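Local coordinates for protein Trypsin/factor XIIA inhibitor (Zea mays, PDB 1BEA) that inhibits mammalian trypsin and blood coagulation factor XIIa as a small, secreted, disulfide-bonded member of the cereal trypsin/alpha-amylase inhibitor family, at residues Arg92-Ala95 with Ala96-Thr100; Trp10-Pro13 with His14-Pro18; Pro33-Pro36 with Trp37-Lys41. All coordinates share one frame; numbering follows the deposited sequence.

Interaction 1 (Arg92-Ala95 with Ala96-Thr100); sequences RGFA and ATLVT
Phe-94 O is gripped by two donors of one residue, the backbone N and the hydroxyl of Thr-97. The hydroxyl bond, OG1 to Phe-94 O at 3.2 Å, runs in the carbonyl plane with a C=O...donor angle of 150°, whereas the amide of Thr-97 arrives from above that plane. Thr-97 OG1 can reach back because it sits between its own backbone N and carbonyl carbon (chi1 89°); the same rotation lays CG2 against Gly-93 O at 3.6 Å. An alanine here would remove the hydroxyl and the CG2 methyl, and would probably leave Phe-94 O with a single, out-of-plane grip from the threonine position. The ring of Phe-94 is swung out with CG opposite the backbone N (chi1 174°); it and the Leu-98 side chain cross at about a right angle, CZ to CD1 at 4.0 Å, and its CE1 lies near Thr-97 OG1. Leu-98, in an unusual rotamer, brings its other methyl, CD2, close to Ala-95 O, the same carbonyl that accepts the Leu-98 amide N at 3.3 Å. Farther back, Ala-96 N closes an i to i-4 bond on Arg-92 O at 3.0 Å. The Phe-94 ring also meets Tyr-23 of helix 18-29 edge-to-face, Leu-98 packs on Cys-44 and Leu-48 of helix 37-49, and the guanidinium of Arg-92 is salt-bridged to Asp-65. The i to i-3 bonds at Thr-97 and Leu-98, tighter than the i to i-4 bond before them, mark the type I turn, Ala-95 to Leu-98, that follows helix 88-95 in the all-alpha inhibitor fold.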
# COMPACT_ATOMS: atom_id res chain seq x y z
N ARG A 92 -6.98 5.87 3.33
CA ARG A 92 -6.71 5.97 1.89
C ARG A 92 -5.87 7.20 1.53
O ARG A 92 -4.85 7.12 0.81
CB ARG A 92 -8.02 6.12 1.14
CG ARG A 92 -8.57 4.87 0.56
CD ARG A 92 -9.73 5.21 -0.37
NE ARG A 92 -9.47 4.88 -1.77
CZ ARG A 92 -9.06 5.73 -2.69
NH1 ARG A 92 -8.85 6.99 -2.40
NH2 ARG A 92 -8.93 5.34 -3.93
N GLY A 93 -6.32 8.35 2.01
CA GLY A 93 -5.60 9.58 1.75
C GLY A 93 -4.14 9.43 2.12
O GLY A 93 -3.26 9.74 1.34
N PHE A 94 -3.86 8.91 3.30
CA PHE A 94 -2.48 8.79 3.68
C PHE A 94 -1.72 7.71 2.94
O PHE A 94 -0.52 7.86 2.70
CB PHE A 94 -2.36 8.51 5.17
CG PHE A 94 -0.96 8.22 5.60
CD1 PHE A 94 0.03 9.21 5.48
CD2 PHE A 94 -0.60 6.95 6.07
CE1 PHE A 94 1.34 8.93 5.81
CE2 PHE A 94 0.71 6.66 6.40
CZ PHE A 94 1.69 7.65 6.27
N ALA A 95 -2.41 6.63 2.57
CA ALA A 95 -1.74 5.53 1.86
C ALA A 95 -1.27 5.96 0.49
O ALA A 95 -0.26 5.47 -0.02
CB ALA A 95 -2.69 4.34 1.71
N ALA A 96 -2.00 6.88 -0.13
CA ALA A 96 -1.62 7.32 -1.46
C ALA A 96 -0.28 8.08 -1.51
O ALA A 96 0.31 8.19 -2.58
CB ALA A 96 -2.75 8.16 -2.03
N THR A 97 0.23 8.54 -0.36
CA THR A 97 1.49 9.30 -0.29
C THR A 97 2.72 8.47 -0.04
O THR A 97 3.83 8.97 0.03
CB THR A 97 1.49 10.39 0.85
OG1 THR A 97 1.97 9.81 2.07
CG2 THR A 97 0.09 10.91 1.09
N LEU A 98 2.53 7.18 0.08
CA LEU A 98 3.68 6.37 0.41
C LEU A 98 4.87 6.51 -0.53
O LEU A 98 6.00 6.60 -0.05
CB LEU A 98 3.25 4.91 0.57
CG LEU A 98 2.93 4.44 2.00
CD1 LEU A 98 2.89 5.57 3.02
CD2 LEU A 98 1.62 3.73 1.96
N VAL A 99 4.66 6.53 -1.86
CA VAL A 99 5.80 6.66 -2.79
C VAL A 99 6.56 7.99 -2.71
O VAL A 99 7.74 8.09 -3.07
CB VAL A 99 5.40 6.48 -4.28
CG1 VAL A 99 4.76 5.15 -4.48
CG2 VAL A 99 4.46 7.61 -4.71
N THR A 100 5.84 9.01 -2.27
CA THR A 100 6.36 10.35 -2.16
C THR A 100 7.67 10.44 -1.44
O THR A 100 7.95 9.63 -0.56
CB THR A 100 5.39 11.17 -1.43
OG1 THR A 100 4.15 11.03 -2.10
CG2 THR A 100 5.80 12.63 -1.44

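Interaction 2 (Trp10-Pro13 with His14-Pro18); sequences WAIP and HNPLP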
# COMPACT_ATOMS: atom_id res chain seq x y z
N TRP A 10 1.66 -12.60 -9.76
CA TRP A 10 2.64 -12.29 -10.80
C TRP A 10 3.73 -11.31 -10.37
O TRP A 10 4.64 -11.69 -9.65
CB TRP A 10 1.91 -11.73 -12.00
CG TRP A 10 2.57 -12.00 -13.30
CD1 TRP A 10 1.95 -12.32 -14.48
CD2 TRP A 10 3.97 -11.91 -13.60
NE1 TRP A 10 2.88 -12.44 -15.49
CE2 TRP A 10 4.13 -12.19 -14.98
CE3 TRP A 10 5.11 -11.61 -12.83
CZ2 TRP A 10 5.39 -12.19 -15.61
CZ3 TRP A 10 6.36 -11.61 -13.46
CH2 TRP A 10 6.48 -11.90 -14.83
N ALA A 11 3.67 -10.06 -10.79
CA ALA A 11 4.71 -9.10 -10.39
C ALA A 11 4.52 -8.51 -8.99
O ALA A 11 5.46 -7.93 -8.42
CB ALA A 11 4.81 -7.98 -11.42
N ILE A 12 3.31 -8.62 -8.46
CA ILE A 12 3.01 -8.11 -7.13
C ILE A 12 2.68 -9.31 -6.28
O ILE A 12 2.01 -10.22 -6.75
CB ILE A 12 1.78 -7.14 -7.18
CG1 ILE A 12 2.18 -5.88 -7.93
CG2 ILE A 12 1.23 -6.84 -5.73
CD1 ILE A 12 1.02 -4.93 -8.21
N PRO A 13 3.19 -9.36 -5.05
CA PRO A 13 2.95 -10.46 -4.11
C PRO A 13 1.49 -10.57 -3.79
O PRO A 13 0.74 -9.62 -3.97
CB PRO A 13 3.73 -10.05 -2.86
CG PRO A 13 4.73 -9.07 -3.36
CD PRO A 13 4.08 -8.35 -4.50
N HIS A 14 1.05 -11.74 -3.34
CA HIS A 14 -0.34 -11.86 -2.98
C HIS A 14 -0.37 -11.09 -1.67
O HIS A 14 0.64 -11.01 -1.00
CB HIS A 14 -0.72 -13.32 -2.77
CG HIS A 14 -1.45 -13.91 -3.94
ND1 HIS A 14 -0.89 -14.86 -4.76
CD2 HIS A 14 -2.66 -13.61 -4.46
CE1 HIS A 14 -1.72 -15.12 -5.76
NE2 HIS A 14 -2.81 -14.38 -5.60
N ASN A 15 -1.51 -10.48 -1.34
CA ASN A 15 -1.62 -9.73 -0.10
C ASN A 15 -0.37 -8.89 0.03
O ASN A 15 0.51 -9.12 0.85
CB ASN A 15 -1.81 -10.73 1.04
CG ASN A 15 -3.23 -11.27 1.05
OD1 ASN A 15 -4.20 -10.49 0.89
ND2 ASN A 15 -3.38 -12.60 1.20
N PRO A 16 -0.29 -7.88 -0.80
CA PRO A 16 0.87 -6.99 -0.82
C PRO A 16 0.98 -5.94 0.26
O PRO A 16 -0.01 -5.49 0.82
CB PRO A 16 0.76 -6.35 -2.20
CG PRO A 16 -0.68 -6.19 -2.40
CD PRO A 16 -1.31 -7.44 -1.77
N LEU A 17 2.23 -5.53 0.48
CA LEU A 17 2.58 -4.47 1.41
C LEU A 17 1.91 -4.62 2.80
O LEU A 17 1.36 -3.67 3.33
CB LEU A 17 2.22 -3.11 0.74
CG LEU A 17 2.55 -2.87 -0.76
CD1 LEU A 17 2.01 -1.49 -1.20
CD2 LEU A 17 4.02 -2.92 -0.97
N PRO A 18 2.04 -5.82 3.43
CA PRO A 18 1.45 -6.11 4.75
C PRO A 18 1.89 -5.08 5.77
O PRO A 18 1.10 -4.72 6.64
CB PRO A 18 2.02 -7.49 5.13
CG PRO A 18 2.57 -8.08 3.90
CD PRO A 18 2.88 -6.94 2.94
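His-14 follows Pro-13 directly, continuing the chain in extended form, and its side chain touches Glu-77. At Asn-15 the path changes: a positive phi of 45° turns the chain, and its amide N is 3.6 Å from Pro-13 O but hydrogen-bonds to the carboxylate of Glu-77. The turn brings Pro-16 back over the first segment. Its CB meets Ile-12 CG2 at 3.6 Å and its CG meets the same methyl at 3.9 Å, so that CB and CG of the proline both rest on a single branch of the isoleucine. That branch is available because CG2 lies opposite the backbone N of Ile-12, while CG1 takes the place beside it (chi1 -68°). Pro-13 O approaches the same proline ring, 3.7 Å from Pro-16 CB and also 3.7 Å from Pro-16 CD. No hydrogen bond joins the two segments; the bend is probably stabilised by this apolar touch, by the restricted phi of the prolines and by the bond from Asn-15 N to Glu-77. It belongs to the irregular N-terminal lead-in to the first helix, 18-29, of the helical fold shared by the cereal trypsin/alpha-amylase inhibitors. Ile-12 and Pro-16 both turn inward onto helix 56-65, the former on Thr-58 and Ala-59, the latter on Ile-62. Leu-17 then occupies the N-cap position of helix 18-29, again with positive phi (49°), and its side chain packs on Leu-48 and Leu-60. Pro-18 is the first residue of the helix and lies against Glu-47.

Interaction 3 (Pro33-Pro36 with Trp37-Lys41); sequences PRLP and WPELK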
# COMPACT_ATOMS: atom_id res chain seq x y z
N PRO A 33 1.31 -2.31 15.19
CA PRO A 33 2.27 -3.08 15.99
C PRO A 33 3.06 -2.21 16.92
O PRO A 33 3.14 -1.02 16.72
CB PRO A 33 3.15 -3.76 14.95
CG PRO A 33 3.01 -2.95 13.69
CD PRO A 33 1.66 -2.26 13.76
N ARG A 34 3.64 -2.81 17.95
CA ARG A 34 4.43 -2.07 18.94
C ARG A 34 5.86 -1.88 18.43
O ARG A 34 6.82 -2.34 19.03
CB ARG A 34 4.44 -2.80 20.30
CG ARG A 34 3.05 -2.93 20.94
CD ARG A 34 3.15 -3.31 22.41
NE ARG A 34 3.24 -2.14 23.27
CZ ARG A 34 2.21 -1.58 23.90
NH1 ARG A 34 0.99 -2.09 23.77
NH2 ARG A 34 2.39 -0.51 24.67
N LEU A 35 6.00 -1.19 17.31
CA LEU A 35 7.31 -0.97 16.75
C LEU A 35 7.50 0.50 16.61
O LEU A 35 6.56 1.22 16.35
CB LEU A 35 7.37 -1.60 15.37
CG LEU A 35 8.34 -2.74 15.09
CD1 LEU A 35 8.85 -3.32 16.41
CD2 LEU A 35 7.63 -3.77 14.27
N PRO A 36 8.72 0.98 16.83
CA PRO A 36 8.95 2.43 16.68
C PRO A 36 8.48 2.93 15.30
O PRO A 36 8.51 2.19 14.33
CB PRO A 36 10.46 2.57 16.88
CG PRO A 36 10.83 1.38 17.74
CD PRO A 36 9.91 0.26 17.31
N TRP A 37 8.03 4.18 15.23
CA TRP A 37 7.55 4.74 13.96
C TRP A 37 8.55 4.57 12.80
O TRP A 37 8.19 4.10 11.71
CB TRP A 37 7.18 6.24 14.13
CG TRP A 37 5.89 6.47 14.91
CD1 TRP A 37 5.79 6.82 16.24
CD2 TRP A 37 4.54 6.29 14.44
NE1 TRP A 37 4.46 6.86 16.62
CE2 TRP A 37 3.67 6.54 15.54
CE3 TRP A 37 3.97 5.95 13.20
CZ2 TRP A 37 2.27 6.45 15.44
CZ3 TRP A 37 2.57 5.86 13.10
CH2 TRP A 37 1.74 6.11 14.21
N PRO A 38 9.82 4.91 13.02
CA PRO A 38 10.82 4.78 11.96
C PRO A 38 10.96 3.37 11.44
O PRO A 38 11.26 3.18 10.27
CB PRO A 38 12.10 5.25 12.63
CG PRO A 38 11.63 6.09 13.78
CD PRO A 38 10.41 5.41 14.27
N GLU A 39 10.74 2.40 12.32
CA GLU A 39 10.86 0.97 12.00
C GLU A 39 9.67 0.49 11.17
O GLU A 39 9.79 -0.37 10.29
CB GLU A 39 10.95 0.18 13.31
CG GLU A 39 11.23 -1.30 13.14
CD GLU A 39 12.31 -1.55 12.13
OE1 GLU A 39 13.33 -0.83 12.18
OE2 GLU A 39 12.12 -2.46 11.28
N LEU A 40 8.51 1.09 11.44
CA LEU A 40 7.29 0.77 10.72
C LEU A 40 7.38 1.30 9.27
O LEU A 40 6.93 0.63 8.33
CB LEU A 40 6.08 1.41 11.46
CG LEU A 40 5.15 0.53 12.31
CD1 LEU A 40 4.47 1.34 13.47
CD2 LEU A 40 4.13 -0.05 11.37
N LYS A 41 7.97 2.48 9.09
CA LYS A 41 8.09 3.08 7.77
C LYS A 41 9.06 2.30 6.93
O LYS A 41 8.78 1.92 5.80
CB LYS A 41 8.56 4.53 7.88
CG LYS A 41 8.70 5.24 6.53
CD LYS A 41 9.45 6.55 6.68
CE LYS A 41 8.56 7.75 6.30
NZ LYS A 41 9.08 9.11 6.76
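Leu-40 fills the hollow left by the bent path of Pro-33 to Pro-36, its two methyls going to different walls. CD2 fits obliquely against the pyrrolidine of Pro-33, 3.9 Å from CG, while CD1 lies 3.6 Å from Leu-35 O. The CB of Leu-35 meets the branch point of the same leucine, Leu-40 CG, at 4.3 Å. Farther along the Leu-35 side chain, its CG meets Glu-39 CG at 3.8 Å; the glutamate reaches this place with CG opposite its backbone N (chi1 -174°), then bends at chi2, turning the carboxylate off toward Arg-42, a long and weak ion pair. The ring of Pro-36 runs alongside the Glu-39 chain, Pro-36 CD to Glu-39 CB at 4.1 Å.

This loop leads into helix 37-49, for which Pro-36 is the N-cap residue. Pro-36 O takes the first i to i-4 bond, from Leu-40 N at 3.1 Å and nearly head-on, plus a weak one from Glu-39 N. Residues 33-36 belong to the inhibitory loop: Arg-34 is the active-site residue and the Arg-34–Leu-35 bond is cleaved by target serine proteases. Arg-34 centres an inverse gamma turn, with a weak bond from Leu-35 N to Pro-33 O, and its side chain projects away from the helix. Against helix 18-29, Pro-33 leans on Trp-22, and Leu-40 and Trp-37 both touch Ser-26.

How the interactions relate
All three contacts are local and sit at helix boundaries: interaction 1 lies at the C-terminal side of helix 88-95 and the turn after it, interaction 2 leads into helix 18-29, and interaction 3 starts helix 37-49, which 1 and 2 also touch. Interactions 1 and 2 are partly buried, on opposite sides of the chain's centre, their own centres about 17 Å apart; interaction 3 is a surface contact, its centre about 16 Å from that of the chain. Both 1 and 2 lean on helix 56-65, whereas 1 and 3 lean on helix 18-29. Chemistry differs accordingly: backbone and hydroxyl bonds in 1, proline-isoleucine contact without cross-bonds in 2, apolar contacts beside helix-start bonds in 3.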